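Local coordinates for hypothetical protein TT0907 (Thermus thermophilus, PDB 1WDI), which probably transfers and isomerises the ribose of S-adenosylmethionine onto the 7-aminomethyl-7-deazaguanine base of tRNA, giving epoxyqueuosine in the queuosine pathway, at residues L187-T190 and P191-E195; A314-G317 and R318-L322. All coordinates share one frame; numbering follows the deposited sequence.

Interaction 1: L187-T190 and P191-E195; sequences LHFT and PELLE
An N-cap opens helix 191-199: Thr-190, the last residue before the helix, receives the backbone N-H of Leu-193 on its side-chain hydroxyl. Leu-193 N lies 3.1 Å from Thr-190 OG1, and the N-H...O angle of 166° makes the bond nearly straight. With chi1 at 55°, OG1 sits between the backbone N and the carbonyl carbon of its own residue, which turns the oxygen back over the first helical turn. Thr-190 O meanwhile accepts from Leu-194 N at 3.0 Å, so one residue supplies acceptors for two N-H groups of the helix start. Pro-191 takes the first helical position, where its lack of an N-H costs no helical bond. Just before the cap, Phe-189 packs on the same turn: its CD2 meets Leu-193 CD2 at 3.5 Å and, with the two side chains crossing at about a right angle, Leu-194 CD2 at 3.8 Å. Two further rings, Phe-60 and Phe-298, stand edge-to-face with Phe-189, which ties the start of the helix to the large mixed sheet. Asp-25 OD2 is a second hydrogen-bond partner of Thr-190 OG1.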
# COMPACT_ATOMS: atom_id res chain seq x y z
N LEU A 187 -8.57 -3.04 -2.18
CA LEU A 187 -9.78 -3.40 -1.45
C LEU A 187 -11.00 -3.52 -2.36
O LEU A 187 -11.96 -4.23 -2.04
CB LEU A 187 -10.08 -2.36 -0.36
CG LEU A 187 -11.31 -2.62 0.51
CD1 LEU A 187 -10.99 -3.70 1.54
CD2 LEU A 187 -11.74 -1.34 1.21
N HIS A 188 -10.96 -2.84 -3.50
CA HIS A 188 -12.07 -2.84 -4.46
C HIS A 188 -12.31 -4.18 -5.15
O HIS A 188 -13.40 -4.42 -5.68
CB HIS A 188 -11.83 -1.77 -5.53
CG HIS A 188 -11.73 -0.39 -4.97
ND1 HIS A 188 -12.78 0.24 -4.34
CD2 HIS A 188 -10.70 0.50 -4.95
CE1 HIS A 188 -12.41 1.45 -3.96
NE2 HIS A 188 -11.15 1.63 -4.32
N PHE A 189 -11.29 -5.04 -5.16
CA PHE A 189 -11.41 -6.33 -5.80
C PHE A 189 -12.09 -7.38 -4.93
O PHE A 189 -11.96 -7.38 -3.71
CB PHE A 189 -10.03 -6.86 -6.23
CG PHE A 189 -9.39 -6.07 -7.34
CD1 PHE A 189 -8.92 -4.77 -7.12
CD2 PHE A 189 -9.25 -6.62 -8.61
CE1 PHE A 189 -8.33 -4.04 -8.15
CE2 PHE A 189 -8.66 -5.91 -9.64
CZ PHE A 189 -8.19 -4.61 -9.41
N THR A 190 -12.82 -8.28 -5.58
CA THR A 190 -13.51 -9.36 -4.90
C THR A 190 -13.00 -10.65 -5.51
O THR A 190 -12.39 -10.64 -6.58
CB THR A 190 -15.02 -9.31 -5.17
OG1 THR A 190 -15.24 -9.33 -6.59
CG2 THR A 190 -15.66 -8.06 -4.57
N PRO A 191 -13.24 -11.79 -4.84
CA PRO A 191 -12.78 -13.06 -5.39
C PRO A 191 -13.37 -13.27 -6.79
O PRO A 191 -12.72 -13.82 -7.67
CB PRO A 191 -13.29 -14.08 -4.37
CG PRO A 191 -13.20 -13.32 -3.09
CD PRO A 191 -13.77 -11.97 -3.48
N GLU A 192 -14.61 -12.82 -6.97
CA GLU A 192 -15.30 -12.94 -8.26
C GLU A 192 -14.58 -12.16 -9.36
O GLU A 192 -14.33 -12.68 -10.44
CB GLU A 192 -16.74 -12.42 -8.16
CG GLU A 192 -17.69 -13.22 -7.27
CD GLU A 192 -17.36 -13.12 -5.79
OE1 GLU A 192 -16.96 -12.03 -5.34
OE2 GLU A 192 -17.53 -14.14 -5.08
N LEU A 193 -14.27 -10.90 -9.08
CA LEU A 193 -13.58 -10.07 -10.05
C LEU A 193 -12.24 -10.68 -10.40
O LEU A 193 -11.86 -10.75 -11.57
CB LEU A 193 -13.37 -8.65 -9.50
CG LEU A 193 -12.53 -7.71 -10.36
CD1 LEU A 193 -13.06 -7.69 -11.79
CD2 LEU A 193 -12.56 -6.31 -9.74
N LEU A 194 -11.51 -11.13 -9.39
CA LEU A 194 -10.22 -11.75 -9.62
C LEU A 194 -10.38 -12.97 -10.54
O LEU A 194 -9.63 -13.13 -11.50
CB LEU A 194 -9.57 -12.15 -8.29
CG LEU A 194 -9.06 -10.97 -7.44
CD1 LEU A 194 -8.50 -11.47 -6.10
CD2 LEU A 194 -7.97 -10.21 -8.22
N GLU A 195 -11.37 -13.82 -10.26
CA GLU A 195 -11.58 -15.00 -11.09
C GLU A 195 -11.92 -14.63 -12.53
O GLU A 195 -11.39 -15.23 -13.47
CB GLU A 195 -12.68 -15.88 -10.50
CG GLU A 195 -12.81 -17.25 -11.16
CD GLU A 195 -11.49 -18.01 -11.20
OE1 GLU A 195 -10.74 -17.98 -10.20
OE2 GLU A 195 -11.21 -18.65 -12.23

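Interaction 2: A314-G317 and R318-L322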
# COMPACT_ATOMS: atom_id res chain seq x y z
N ALA A 314 1.83 12.91 -12.27
CA ALA A 314 3.04 12.58 -13.03
C ALA A 314 2.74 11.53 -14.09
O ALA A 314 3.34 11.51 -15.16
CB ALA A 314 4.14 12.07 -12.09
N PHE A 315 1.79 10.65 -13.79
CA PHE A 315 1.42 9.58 -14.71
C PHE A 315 0.44 10.05 -15.79
O PHE A 315 0.62 9.78 -16.97
CB PHE A 315 0.80 8.42 -13.93
CG PHE A 315 0.64 7.17 -14.74
CD1 PHE A 315 1.76 6.44 -15.13
CD2 PHE A 315 -0.62 6.74 -15.13
CE1 PHE A 315 1.63 5.28 -15.90
CE2 PHE A 315 -0.76 5.58 -15.90
CZ PHE A 315 0.36 4.86 -16.29
N LEU A 316 -0.60 10.76 -15.37
CA LEU A 316 -1.64 11.23 -16.29
C LEU A 316 -1.46 12.64 -16.84
O LEU A 316 -2.04 12.98 -17.87
CB LEU A 316 -3.00 11.13 -15.59
CG LEU A 316 -4.25 11.70 -16.28
CD1 LEU A 316 -4.45 11.05 -17.63
CD2 LEU A 316 -5.46 11.48 -15.37
N GLY A 317 -0.65 13.46 -16.17
CA GLY A 317 -0.46 14.84 -16.58
C GLY A 317 -1.19 15.70 -15.56
O GLY A 317 -2.35 15.41 -15.22
N ARG A 318 -0.55 16.75 -15.06
CA ARG A 318 -1.18 17.59 -14.04
C ARG A 318 -2.52 18.22 -14.43
O ARG A 318 -3.50 18.08 -13.71
CB ARG A 318 -0.21 18.69 -13.58
CG ARG A 318 -0.75 19.53 -12.43
CD ARG A 318 0.29 20.51 -11.87
NE ARG A 318 0.86 21.38 -12.89
CZ ARG A 318 1.96 21.11 -13.59
NH1 ARG A 318 2.63 19.99 -13.38
NH2 ARG A 318 2.39 21.97 -14.52
N GLU A 319 -2.56 18.91 -15.57
CA GLU A 319 -3.79 19.55 -16.01
C GLU A 319 -4.91 18.53 -16.27
O GLU A 319 -6.02 18.72 -15.81
CB GLU A 319 -3.52 20.40 -17.26
CG GLU A 319 -4.75 21.04 -17.91
CD GLU A 319 -5.64 21.80 -16.93
OE1 GLU A 319 -5.13 22.34 -15.93
OE2 GLU A 319 -6.87 21.86 -17.17
N ARG A 320 -4.60 17.45 -16.99
CA ARG A 320 -5.63 16.44 -17.26
C ARG A 320 -6.09 15.76 -15.98
O ARG A 320 -7.26 15.39 -15.85
CB ARG A 320 -5.11 15.38 -18.26
CG ARG A 320 -6.15 14.30 -18.55
CD ARG A 320 -5.91 13.58 -19.87
NE ARG A 320 -6.07 14.48 -21.02
CZ ARG A 320 -5.95 14.11 -22.28
NH1 ARG A 320 -5.65 12.85 -22.58
NH2 ARG A 320 -6.10 15.00 -23.25
N THR A 321 -5.18 15.61 -15.02
CA THR A 321 -5.53 15.00 -13.74
C THR A 321 -6.51 15.89 -12.97
O THR A 321 -7.52 15.41 -12.46
CB THR A 321 -4.28 14.75 -12.87
OG1 THR A 321 -3.46 13.76 -13.50
CG2 THR A 321 -4.68 14.26 -11.49
N LEU A 322 -6.22 17.18 -12.89
CA LEU A 322 -7.11 18.10 -12.18
C LEU A 322 -8.48 18.16 -12.87
O LEU A 322 -9.51 18.24 -12.21
CB LEU A 322 -6.49 19.51 -12.12
CG LEU A 322 -5.14 19.58 -11.40
CD1 LEU A 322 -4.64 21.02 -11.37
CD2 LEU A 322 -5.28 19.04 -9.98
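Leu-316 and Gly-317 meet the first turn of the next helix at a helix-to-helix junction, where helix 307-316 stops and helix 318-330 starts with one residue between them. That residue, Gly-317, leaves helical geometry with a positive phi of 107° and is also the N-cap of the second helix; at these backbone angles a side chain would jam against the carbonyl oxygen of Leu-316. Arg-318 begins the new helix, and its side chain touches Tyr-7 and Pro-287 in neighbouring loops. Arg-320 follows with its aliphatic part laid across Leu-316 at about a right angle: CD is 3.7 Å from Leu-316 CD1, and CG touches the same methyl. Beyond that apolar stem, Arg-320 NH1 is hydrogen-bonded to the carbonyl oxygens of Tyr-33 and Gly-36, outside the junction. An alanine in place of Leu-316 would probably open a gap beside the Arg-320 methylenes and remove packing against Ile-344 of strand 341-344. Thr-321 completes the turn by placing two donors on one acceptor. Its backbone N reaches Gly-317 O at 2.8 Å with an N-H...O angle of 146°, a bond of the ordinary i to i+4 helical kind. The hydroxyl, turned anti to its own carbonyl carbon (chi1 -66°), also lies against Leu-316, 3.4 Å from its CB. From there Thr-321 OG1 donates to Gly-317 O at 2.6 Å, approaching from above the carbonyl plane.

In the fold
Interactions 1 and 2 both lie at helix starts, yet they are separate: their centres are 28 Å apart and their nearest atoms about 14 Å. In interaction 1 the cap residue's side chain serves the helix, whereas in interaction 2 the cap is a glycine and a side chain within the helix bonds back to its carbonyl. Both reach the large mixed sheet: interaction 1 through Phe-60 of strand 57-73 and Phe-298 of strand 296-300, interaction 2 through Ile-344 of strand 341-344, which pairs antiparallel with 296-300. No catalytic or substrate-binding residue is identified in either contact, so neither can be placed relative to the active site.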